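Local coordinates for protein frutapin (Artocarpus altilis, PDB 5KRP) that probably binds carbohydrates, as a jacalin-related lectin of breadfruit that assembles from four copies of a beta-prism subunit, at residues A[34-39]-A[113-118]; A[95-100]-A[139-144]; A[131-136]-A[144-149]. All coordinates share one frame; numbering follows the deposited sequence. Where two conformers were deposited one is given.

Interaction 1. Residues A[34-39]-A[113-118]; sequences YKEAIG and YGEEDG
The ring of Tyr-34 has the CB of Tyr-113 over one face, displaced toward the rim and 4.2 Å from the ring centroid, a CH-pi contact between two strands of the jacalin-type beta-prism. The two tyrosine rings meet obliquely, with planes 46° apart, and Tyr-34 CE1 comes to 3.7 Å from Tyr-113 CD1. Tyr-34 CG sits between its own backbone N and carbonyl carbon (chi1 64°), and from there CD2 approaches Gly-114 N at 3.4 Å.

No hydrogen bond joins 34-39 directly to 113-118; the two segments meet by packing, while Ile-38 is backbone-bonded to Val-97 of the neighbouring strand 95-104. Ile-38 reaches across with CD1, which touches the carbonyl O of Tyr-113 and, more loosely, its CB. Gly-114 has backbone angles suited to glycine, and its CA makes a CA-H...O contact with Lys-35 O.

Farther out, Glu-36 and Glu-115 lie side by side with their carboxylates 5.1 Å apart between the OE2 atoms; Arg-98 forms a salt bridge with Glu-115, which would ease the repulsion. The same arginine donates to Glu-36 O, against which Glu-115 lays its CG at 3.6 Å.

Interaction 2. Residues A[95-100]-A[139-144]; sequences PVVRSL and DLLDAI
Val-97 CG2 stands beside its own backbone N, with CG1 anti to that N (chi1 179°), while Leu-141 holds CG anti to its N (chi1 -177°); these settings bring Val-97 CG2 to 4.0 Å from Leu-141 CG. The same methyl lies 3.8 Å from Ala-143 CA, so one branch of Val-97 rests against several residues of the other strand. Leu-100 extends this apolar patch, its CD1 facing Leu-141 CD2 and its CD2 facing Ile-144 CG2.

Strands 95-100 and 141-144 do not run alongside each other: their directions differ by 83°, with axes approaching to 4.5 Å. At such a crossing a single direct hydrogen bond forms, from Val-97 N to Leu-141 O at 2.9 Å, nearly straight and directed almost along the carbonyl axis. Beside it Val-96 CA makes a CA-H...O contact with Asp-142 O at 3.5 Å, and Val-96 CG2 meets Leu-140 CD1. A water bridges the outer end, donating to Pro-95 O at 2.8 Å and to Asp-142 OD2 at 2.6 Å. That carboxylate oxygen also bonds a glycerol, probably from the crystallisation liquor, which is also hydrogen-bonded to the backbone N atoms of Asp-139 and Leu-140, consistent with the sugar site to which this loop contributes in jacalin-related lectins.

Both strands carry a classic bulge, at Arg-98 and Ser-99 and at Asp-142 and Ala-143. The crossing joins two sheets of the beta-prism; Ile-38, at the start of strand 38-47 in the third, hydrogen-bonds by its backbone to both Val-97 and Leu-141 and packs its side chain on Val-97, Leu-100 and Leu-141.

Interaction 3. Residues A[131-136]-A[144-149]; sequences VGFKGR and IGVHMA
Gly-145 N donates to Lys-134 O at 2.7 Å, the shortest of four backbone bonds between 131-136 and 144-149, part of the antiparallel hairpin of strands 127-137 and 141-149 in the jacalin-type beta-prism. Lys-134 N returns a bond to Gly-145 O, completing a hydrogen-bonded pair. Farther along, His-147 N donates to Gly-132 O at 2.9 Å and His-147 O accepts from Val-131 N. Val-131 and Gly-132 thus both face His-147, a classic beta bulge.

Phe-133 and Val-146 form a non-hydrogen-bonded pair whose side chains lie side by side and point the same way, on the face shared with Ile-144. Phe-133 CG is anti to its own carbonyl carbon (chi1 -71°), and Phe-133 CE1 comes to 3.5 Å from Val-146 CG1. The Ile-144 side chain lies obliquely to that of Phe-133, the two CD1 atoms 3.9 Å apart. Phe-41 packs edge-to-face with Phe-133 from strand 38-47.

The other face carries Lys-134 and His-147. The imidazole is gripped on both nitrogens, ND1 by Thr-7 and NE2 by Asp-20, which would fix its rotation. Gly-132 CA lies at the edge of this ring, in its plane, 4.0 Å from His-147 CD2. Lys-134 leads its amine away to a salt bridge with Glu-126 of a second subunit, tying the hairpin into the tetramer. At the far end Ala-149 CB packs 3.9 Å from Val-131 CG2.

In the fold
All three contacts lie within one beta-prism domain and together involve its three sheets. Interactions 1 and 2, with centres 8 Å apart, are coupled through the Arg-98 to Glu-115 salt bridge (NH2 to OE1 2.8 Å) and through Ser-99 OG, 2.9 Å from Tyr-113 O. Interactions 2 and 3 share Ile-144 on strand 141-149: after crossing 95-100 the strand pairs with 131-136, and Ala-143 O lies 3.1 Å from Arg-136 N where they meet. Interactions 1 and 3 are separate, about 7 Å apart at nearest atoms and on opposite sides of the chain's centre. Of the three, interaction 2 lies beside the bound glycerol, which may mark the sugar site, whereas interaction 3 reaches neighbouring subunits.

Interaction 1. Residues A[34-39]-A[113-118]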
loop_
_atom_site.group_PDB
_atom_site.type_symbol
_atom_site.label_atom_id
_atom_site.label_comp_id
_atom_site.label_asym_id
_atom_site.label_seq_id
_atom_site.Cartn_x
_atom_site.Cartn_y
_atom_site.Cartn_z
ATOM N N TYR A 34 -12.707 -30.695 -8.286
ATOM C CA TYR A 34 -12.840 -30.552 -9.706
ATOM C C TYR A 34 -13.309 -31.860 -10.384
ATOM O O TYR A 34 -13.130 -32.959 -9.819
ATOM C CB TYR A 34 -11.545 -30.176 -10.369
ATOM C CG TYR A 34 -10.458 -31.220 -10.261
ATOM C CD1 TYR A 34 -9.660 -31.323 -9.105
ATOM C CD2 TYR A 34 -10.211 -32.126 -11.339
ATOM C CE1 TYR A 34 -8.648 -32.303 -9.010
ATOM C CE2 TYR A 34 -9.227 -33.119 -11.231
ATOM C CZ TYR A 34 -8.432 -33.162 -10.087
ATOM O OH TYR A 34 -7.444 -34.106 -9.945
ATOM N N LYS A 35 -13.866 -31.649 -11.573
ATOM C CA LYS A 35 -14.011 -32.732 -12.588
ATOM C C LYS A 35 -14.147 -32.046 -13.956
ATOM O O LYS A 35 -13.141 -31.621 -14.533
ATOM C CB LYS A 35 -15.182 -33.704 -12.147
ATOM C CG LYS A 35 -15.231 -34.969 -13.020
ATOM C CD LYS A 35 -14.128 -35.938 -12.645
ATOM C CE LYS A 35 -13.961 -37.080 -13.677
ATOM N NZ LYS A 35 -13.183 -38.234 -13.114
ATOM N N GLU A 36 -15.369 -31.785 -14.426
ATOM C CA GLU A 36 -15.543 -31.040 -15.654
ATOM C C GLU A 36 -15.254 -29.541 -15.471
ATOM O O GLU A 36 -14.977 -28.816 -16.427
ATOM C CB GLU A 36 -16.982 -31.237 -16.172
ATOM C CG GLU A 36 -17.197 -32.688 -16.619
ATOM C CD GLU A 36 -17.628 -33.651 -15.528
ATOM O OE1 GLU A 36 -17.946 -33.298 -14.342
ATOM O OE2 GLU A 36 -17.737 -34.837 -15.916
ATOM N N ALA A 37 -15.415 -29.107 -14.244
ATOM C CA ALA A 37 -15.205 -27.682 -13.909
ATOM C C ALA A 37 -14.607 -27.678 -12.509
ATOM O O ALA A 37 -14.472 -28.726 -11.880
ATOM C CB ALA A 37 -16.512 -26.936 -13.948
ATOM N N ILE A 38 -14.367 -26.479 -11.949
ATOM C CA ILE A 38 -14.046 -26.381 -10.545
ATOM C C ILE A 38 -15.306 -26.255 -9.710
ATOM O O ILE A 38 -16.225 -25.441 -10.023
ATOM C CB ILE A 38 -13.117 -25.115 -10.295
ATOM C CG1 ILE A 38 -11.886 -25.125 -11.181
ATOM C CG2 ILE A 38 -12.831 -24.972 -8.804
ATOM C CD1 ILE A 38 -10.924 -26.262 -10.995
ATOM N N GLY A 39 -15.357 -27.055 -8.627
ATOM C CA GLY A 39 -16.417 -27.087 -7.651
ATOM C C GLY A 39 -16.058 -26.283 -6.389
ATOM O O GLY A 39 -16.287 -25.097 -6.307
ATOM N N TYR A 113 -6.268 -28.196 -12.917
ATOM C CA TYR A 113 -7.343 -28.950 -12.330
ATOM C C TYR A 113 -8.545 -28.618 -13.133
ATOM O O TYR A 113 -8.748 -27.448 -13.441
ATOM C CB TYR A 113 -7.561 -28.510 -10.917
ATOM C CG TYR A 113 -6.292 -28.716 -10.075
ATOM C CD1 TYR A 113 -5.805 -29.989 -9.795
ATOM C CD2 TYR A 113 -5.552 -27.617 -9.621
ATOM C CE1 TYR A 113 -4.643 -30.167 -9.016
ATOM C CE2 TYR A 113 -4.388 -27.796 -8.870
ATOM C CZ TYR A 113 -3.937 -29.050 -8.580
ATOM O OH TYR A 113 -2.767 -29.163 -7.865
ATOM N N GLY A 114 -9.353 -29.620 -13.510
ATOM C CA GLY A 114 -10.541 -29.327 -14.270
ATOM C C GLY A 114 -10.315 -29.545 -15.750
ATOM O O GLY A 114 -9.418 -30.298 -16.143
ATOM N N GLU A 115 -11.119 -28.907 -16.585
ATOM C CA GLU A 115 -10.910 -29.002 -18.028
ATOM C C GLU A 115 -10.530 -27.689 -18.651
ATOM O O GLU A 115 -11.221 -26.702 -18.457
ATOM C CB GLU A 115 -12.170 -29.500 -18.752
ATOM C CG GLU A 115 -12.603 -30.888 -18.239
ATOM C CD GLU A 115 -13.871 -31.452 -18.929
ATOM O OE1 GLU A 115 -14.622 -30.686 -19.588
ATOM O OE2 GLU A 115 -14.120 -32.673 -18.762
ATOM N N GLU A 116 -9.524 -27.724 -19.493
ATOM C CA GLU A 116 -9.044 -26.519 -20.218
ATOM C C GLU A 116 -9.885 -26.200 -21.439
ATOM O O GLU A 116 -9.458 -26.348 -22.566
ATOM C CB GLU A 116 -7.550 -26.597 -20.483
ATOM C CG GLU A 116 -6.740 -26.742 -19.181
ATOM C CD GLU A 116 -5.240 -26.578 -19.398
ATOM O OE1 GLU A 116 -4.734 -27.188 -20.362
ATOM O OE2 GLU A 116 -4.558 -25.825 -18.642
ATOM N N ASP A 117 -11.091 -25.736 -21.181
ATOM C CA ASP A 117 -12.064 -25.437 -22.214
ATOM C C ASP A 117 -12.549 -24.021 -21.998
ATOM O O ASP A 117 -12.935 -23.650 -20.878
ATOM C CB ASP A 117 -13.242 -26.425 -22.110
ATOM C CG ASP A 117 -13.050 -27.696 -22.967
ATOM O OD1 ASP A 117 -11.996 -28.359 -22.868
ATOM O OD2 ASP A 117 -13.977 -28.032 -23.740
ATOM N N GLY A 118 -12.567 -23.234 -23.069
ATOM C CA GLY A 118 -13.159 -21.925 -23.087
ATOM C C GLY A 118 -12.112 -20.828 -23.204
ATOM O O GLY A 118 -11.188 -20.947 -23.965
#

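Interaction 2. Residues A[95-100]-A[139-144]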
loop_
_atom_site.group_PDB
_atom_site.type_symbol
_atom_site.label_atom_id
_atom_site.label_comp_id
_atom_site.label_asym_id
_atom_site.label_seq_id
_atom_site.Cartn_x
_atom_site.Cartn_y
_atom_site.Cartn_z
ATOM N N PRO A 95 -21.413 -18.845 -17.717
ATOM C CA PRO A 95 -19.970 -19.155 -17.599
ATOM C C PRO A 95 -19.561 -19.448 -16.148
ATOM O O PRO A 95 -19.987 -18.785 -15.222
ATOM C CB PRO A 95 -19.290 -17.889 -18.111
ATOM C CG PRO A 95 -20.367 -17.170 -18.926
ATOM C CD PRO A 95 -21.581 -17.430 -18.178
ATOM N N VAL A 96 -18.727 -20.459 -16.005
ATOM C CA VAL A 96 -18.093 -20.836 -14.764
ATOM C C VAL A 96 -16.596 -21.052 -14.940
ATOM O O VAL A 96 -16.045 -21.040 -16.052
ATOM C CB VAL A 96 -18.742 -22.139 -14.153
ATOM C CG1 VAL A 96 -20.216 -21.995 -13.998
ATOM C CG2 VAL A 96 -18.421 -23.368 -14.977
ATOM N N VAL A 97 -15.907 -21.270 -13.817
ATOM C CA VAL A 97 -14.480 -21.561 -13.862
ATOM C C VAL A 97 -14.291 -23.042 -14.129
ATOM O O VAL A 97 -14.638 -23.858 -13.286
ATOM C CB VAL A 97 -13.773 -21.207 -12.518
ATOM C CG1 VAL A 97 -12.295 -21.546 -12.584
ATOM C CG2 VAL A 97 -14.034 -19.727 -12.159
ATOM N N ARG A 98 -13.785 -23.334 -15.314
ATOM C CA ARG A 98 -13.666 -24.694 -15.849
ATOM C C ARG A 98 -12.358 -25.304 -15.419
ATOM O O ARG A 98 -12.274 -26.513 -15.159
ATOM C CB ARG A 98 -13.816 -24.736 -17.383
ATOM C CG ARG A 98 -15.171 -24.292 -17.933
ATOM C CD ARG A 98 -16.345 -25.151 -17.496
ATOM N NE ARG A 98 -16.041 -26.500 -17.910
ATOM C CZ ARG A 98 -16.299 -26.997 -19.113
ATOM N NH1 ARG A 98 -16.991 -26.308 -20.022
ATOM N NH2 ARG A 98 -15.845 -28.188 -19.389
ATOM N N SER A 99 -11.335 -24.472 -15.247
ATOM C CA SER A 99 -10.005 -24.973 -14.859
ATOM C C SER A 99 -9.262 -23.887 -14.023
ATOM O O SER A 99 -9.450 -22.680 -14.289
ATOM C CB SER A 99 -9.157 -25.217 -16.086
ATOM O OG SER A 99 -8.016 -25.957 -15.781
ATOM N N LEU A 100 -8.364 -24.349 -13.162
ATOM C CA LEU A 100 -7.396 -23.488 -12.458
ATOM C C LEU A 100 -5.988 -24.127 -12.500
ATOM O O LEU A 100 -5.814 -25.340 -12.460
ATOM C CB LEU A 100 -7.787 -23.208 -11.005
ATOM C CG LEU A 100 -8.971 -22.319 -10.796
ATOM C CD1 LEU A 100 -9.385 -22.369 -9.378
ATOM C CD2 LEU A 100 -8.646 -20.862 -11.179
ATOM N N ASP A 139 -23.612 -24.410 -7.634
ATOM C CA ASP A 139 -23.223 -25.792 -7.724
ATOM C C ASP A 139 -21.731 -25.885 -8.026
ATOM O O ASP A 139 -21.146 -26.885 -7.709
ATOM C CB ASP A 139 -23.953 -26.536 -8.824
ATOM C CG ASP A 139 -25.452 -26.710 -8.555
ATOM O OD1 ASP A 139 -25.959 -26.454 -7.426
ATOM O OD2 ASP A 139 -26.118 -27.062 -9.563
ATOM N N LEU A 140 -21.165 -24.855 -8.698
ATOM C CA LEU A 140 -19.822 -24.833 -9.176
ATOM C C LEU A 140 -19.225 -23.441 -8.755
ATOM O O LEU A 140 -19.929 -22.557 -8.252
ATOM C CB LEU A 140 -19.780 -24.921 -10.705
ATOM C CG LEU A 140 -20.277 -26.279 -11.261
ATOM C CD1 LEU A 140 -20.366 -26.191 -12.747
ATOM C CD2 LEU A 140 -19.372 -27.412 -10.905
ATOM N N LEU A 141 -17.938 -23.299 -8.987
ATOM C CA LEU A 141 -17.262 -22.016 -8.818
ATOM C C LEU A 141 -17.580 -21.204 -10.059
ATOM O O LEU A 141 -16.945 -21.326 -11.062
ATOM C CB LEU A 141 -15.735 -22.289 -8.687
ATOM C CG LEU A 141 -14.914 -21.009 -8.433
ATOM C CD1 LEU A 141 -15.343 -20.393 -7.150
ATOM C CD2 LEU A 141 -13.431 -21.282 -8.472
ATOM N N ASP A 142 -18.575 -20.338 -9.959
ATOM C CA ASP A 142 -18.878 -19.432 -11.068
ATOM C C ASP A 142 -17.765 -18.427 -11.423
ATOM O O ASP A 142 -17.525 -18.148 -12.599
ATOM C CB ASP A 142 -20.130 -18.640 -10.715
ATOM C CG ASP A 142 -21.387 -19.508 -10.613
ATOM O OD1 ASP A 142 -21.572 -20.233 -9.605
ATOM O OD2 ASP A 142 -22.234 -19.453 -11.546
ATOM N N ALA A 143 -17.055 -17.916 -10.423
ATOM C CA ALA A 143 -16.050 -16.863 -10.711
ATOM C C ALA A 143 -15.089 -16.784 -9.525
ATOM O O ALA A 143 -15.441 -17.160 -8.406
ATOM C CB ALA A 143 -16.719 -15.503 -10.933
ATOM N N ILE A 144 -13.882 -16.349 -9.828
ATOM C CA ILE A 144 -12.875 -16.147 -8.788
ATOM C C ILE A 144 -12.050 -14.901 -9.049
ATOM O O ILE A 144 -11.665 -14.577 -10.199
ATOM C CB ILE A 144 -12.029 -17.408 -8.610
ATOM C CG1 ILE A 144 -11.095 -17.330 -7.401
ATOM C CG2 ILE A 144 -11.134 -17.666 -9.777
ATOM C CD1 ILE A 144 -10.047 -18.431 -7.546
HETATM O O HOH W 1 -22.030 -17.831 -13.624
#

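Interaction 3. Residues A[131-136]-A[144-149]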
loop_
_atom_site.group_PDB
_atom_site.type_symbol
_atom_site.label_atom_id
_atom_site.label_comp_id
_atom_site.label_asym_id
_atom_site.label_seq_id
_atom_site.Cartn_x
_atom_site.Cartn_y
_atom_site.Cartn_z
ATOM N N VAL A 131 -3.086 -12.162 -1.173
ATOM C CA VAL A 131 -3.408 -12.179 0.270
ATOM C C VAL A 131 -4.898 -12.513 0.577
ATOM O O VAL A 131 -5.353 -12.459 1.721
ATOM C CB VAL A 131 -2.997 -10.842 0.925
ATOM C CG1 VAL A 131 -1.493 -10.607 0.876
ATOM C CG2 VAL A 131 -3.738 -9.656 0.302
ATOM N N GLY A 132 -5.666 -12.868 -0.438
ATOM C CA GLY A 132 -7.064 -13.166 -0.211
ATOM C C GLY A 132 -7.741 -13.538 -1.518
ATOM O O GLY A 132 -7.280 -13.200 -2.600
ATOM N N PHE A 133 -8.839 -14.274 -1.415
ATOM C CA PHE A 133 -9.640 -14.631 -2.603
ATOM C C PHE A 133 -11.101 -14.170 -2.415
ATOM O O PHE A 133 -11.607 -14.101 -1.270
ATOM C CB PHE A 133 -9.624 -16.122 -2.873
ATOM C CG PHE A 133 -8.327 -16.684 -3.375
ATOM C CD1 PHE A 133 -8.004 -16.668 -4.689
ATOM C CD2 PHE A 133 -7.402 -17.182 -2.494
ATOM C CE1 PHE A 133 -6.786 -17.232 -5.199
ATOM C CE2 PHE A 133 -6.186 -17.686 -2.959
ATOM C CZ PHE A 133 -5.876 -17.719 -4.273
ATOM N N LYS A 134 -11.798 -13.894 -3.539
ATOM C CA LYS A 134 -13.239 -13.691 -3.518
ATOM C C LYS A 134 -13.808 -14.451 -4.697
ATOM O O LYS A 134 -13.056 -14.848 -5.589
ATOM C CB LYS A 134 -13.668 -12.239 -3.554
ATOM C CG LYS A 134 -13.224 -11.454 -4.780
ATOM C CD LYS A 134 -13.999 -10.148 -4.836
ATOM C CE LYS A 134 -15.362 -10.382 -5.454
ATOM N NZ LYS A 134 -16.182 -9.154 -5.265
ATOM N N GLY A 135 -15.128 -14.597 -4.715
ATOM C CA GLY A 135 -15.726 -15.277 -5.830
ATOM C C GLY A 135 -17.220 -15.434 -5.739
ATOM O O GLY A 135 -17.870 -14.731 -5.009
ATOM N N ARG A 136 -17.724 -16.398 -6.511
ATOM C CA ARG A 136 -19.122 -16.779 -6.484
ATOM C C ARG A 136 -19.230 -18.275 -6.703
ATOM O O ARG A 136 -18.536 -18.804 -7.546
ATOM C CB ARG A 136 -19.945 -16.144 -7.554
ATOM C CG ARG A 136 -19.669 -14.752 -7.882
ATOM C CD ARG A 136 -20.619 -14.177 -8.924
ATOM N NE ARG A 136 -19.812 -13.643 -9.948
ATOM C CZ ARG A 136 -19.134 -12.504 -9.922
ATOM N NH1 ARG A 136 -19.173 -11.715 -8.893
ATOM N NH2 ARG A 136 -18.406 -12.177 -10.985
ATOM N N ILE A 144 -13.882 -16.349 -9.828
ATOM C CA ILE A 144 -12.875 -16.147 -8.788
ATOM C C ILE A 144 -12.050 -14.901 -9.049
ATOM O O ILE A 144 -11.665 -14.577 -10.199
ATOM C CB ILE A 144 -12.029 -17.408 -8.610
ATOM C CG1 ILE A 144 -11.095 -17.330 -7.401
ATOM C CG2 ILE A 144 -11.134 -17.666 -9.777
ATOM C CD1 ILE A 144 -10.047 -18.431 -7.546
ATOM N N GLY A 145 -11.771 -14.204 -7.923
ATOM C CA GLY A 145 -10.985 -12.967 -7.953
ATOM C C GLY A 145 -9.935 -12.975 -6.839
ATOM O O GLY A 145 -9.985 -13.815 -5.978
ATOM N N VAL A 146 -9.014 -12.016 -6.885
ATOM C CA VAL A 146 -7.854 -12.069 -5.989
ATOM C C VAL A 146 -7.548 -10.717 -5.408
ATOM O O VAL A 146 -7.527 -9.698 -6.075
ATOM C CB VAL A 146 -6.574 -12.765 -6.552
ATOM C CG1 VAL A 146 -6.890 -14.185 -7.007
ATOM C CG2 VAL A 146 -5.947 -11.987 -7.677
ATOM N N HIS A 147 -7.295 -10.743 -4.089
ATOM C CA HIS A 147 -6.806 -9.572 -3.374
ATOM C C HIS A 147 -5.276 -9.610 -3.331
ATOM O O HIS A 147 -4.713 -10.674 -3.028
ATOM C CB HIS A 147 -7.306 -9.582 -1.927
ATOM C CG HIS A 147 -8.806 -9.514 -1.785
ATOM N ND1 HIS A 147 -9.553 -8.436 -2.246
ATOM C CD2 HIS A 147 -9.700 -10.366 -1.206
ATOM C CE1 HIS A 147 -10.830 -8.629 -1.959
ATOM N NE2 HIS A 147 -10.950 -9.795 -1.341
ATOM N N MET A 148 -4.617 -8.459 -3.553
ATOM C CA MET A 148 -3.152 -8.410 -3.560
ATOM C C MET A 148 -2.619 -7.344 -2.606
ATOM O O MET A 148 -3.239 -6.269 -2.453
ATOM C CB MET A 148 -2.614 -8.134 -4.979
ATOM C CG MET A 148 -3.122 -9.183 -6.002
ATOM S SD MET A 148 -2.471 -8.885 -7.659
ATOM C CE MET A 148 -0.761 -9.215 -7.242
ATOM N N ALA A 149 -1.438 -7.589 -2.073
ATOM C CA ALA A 149 -0.756 -6.588 -1.234
ATOM C C ALA A 149 0.755 -6.601 -1.443
ATOM O O ALA A 149 1.238 -7.500 -2.034
ATOM C CB ALA A 149 -1.091 -6.747 0.207
#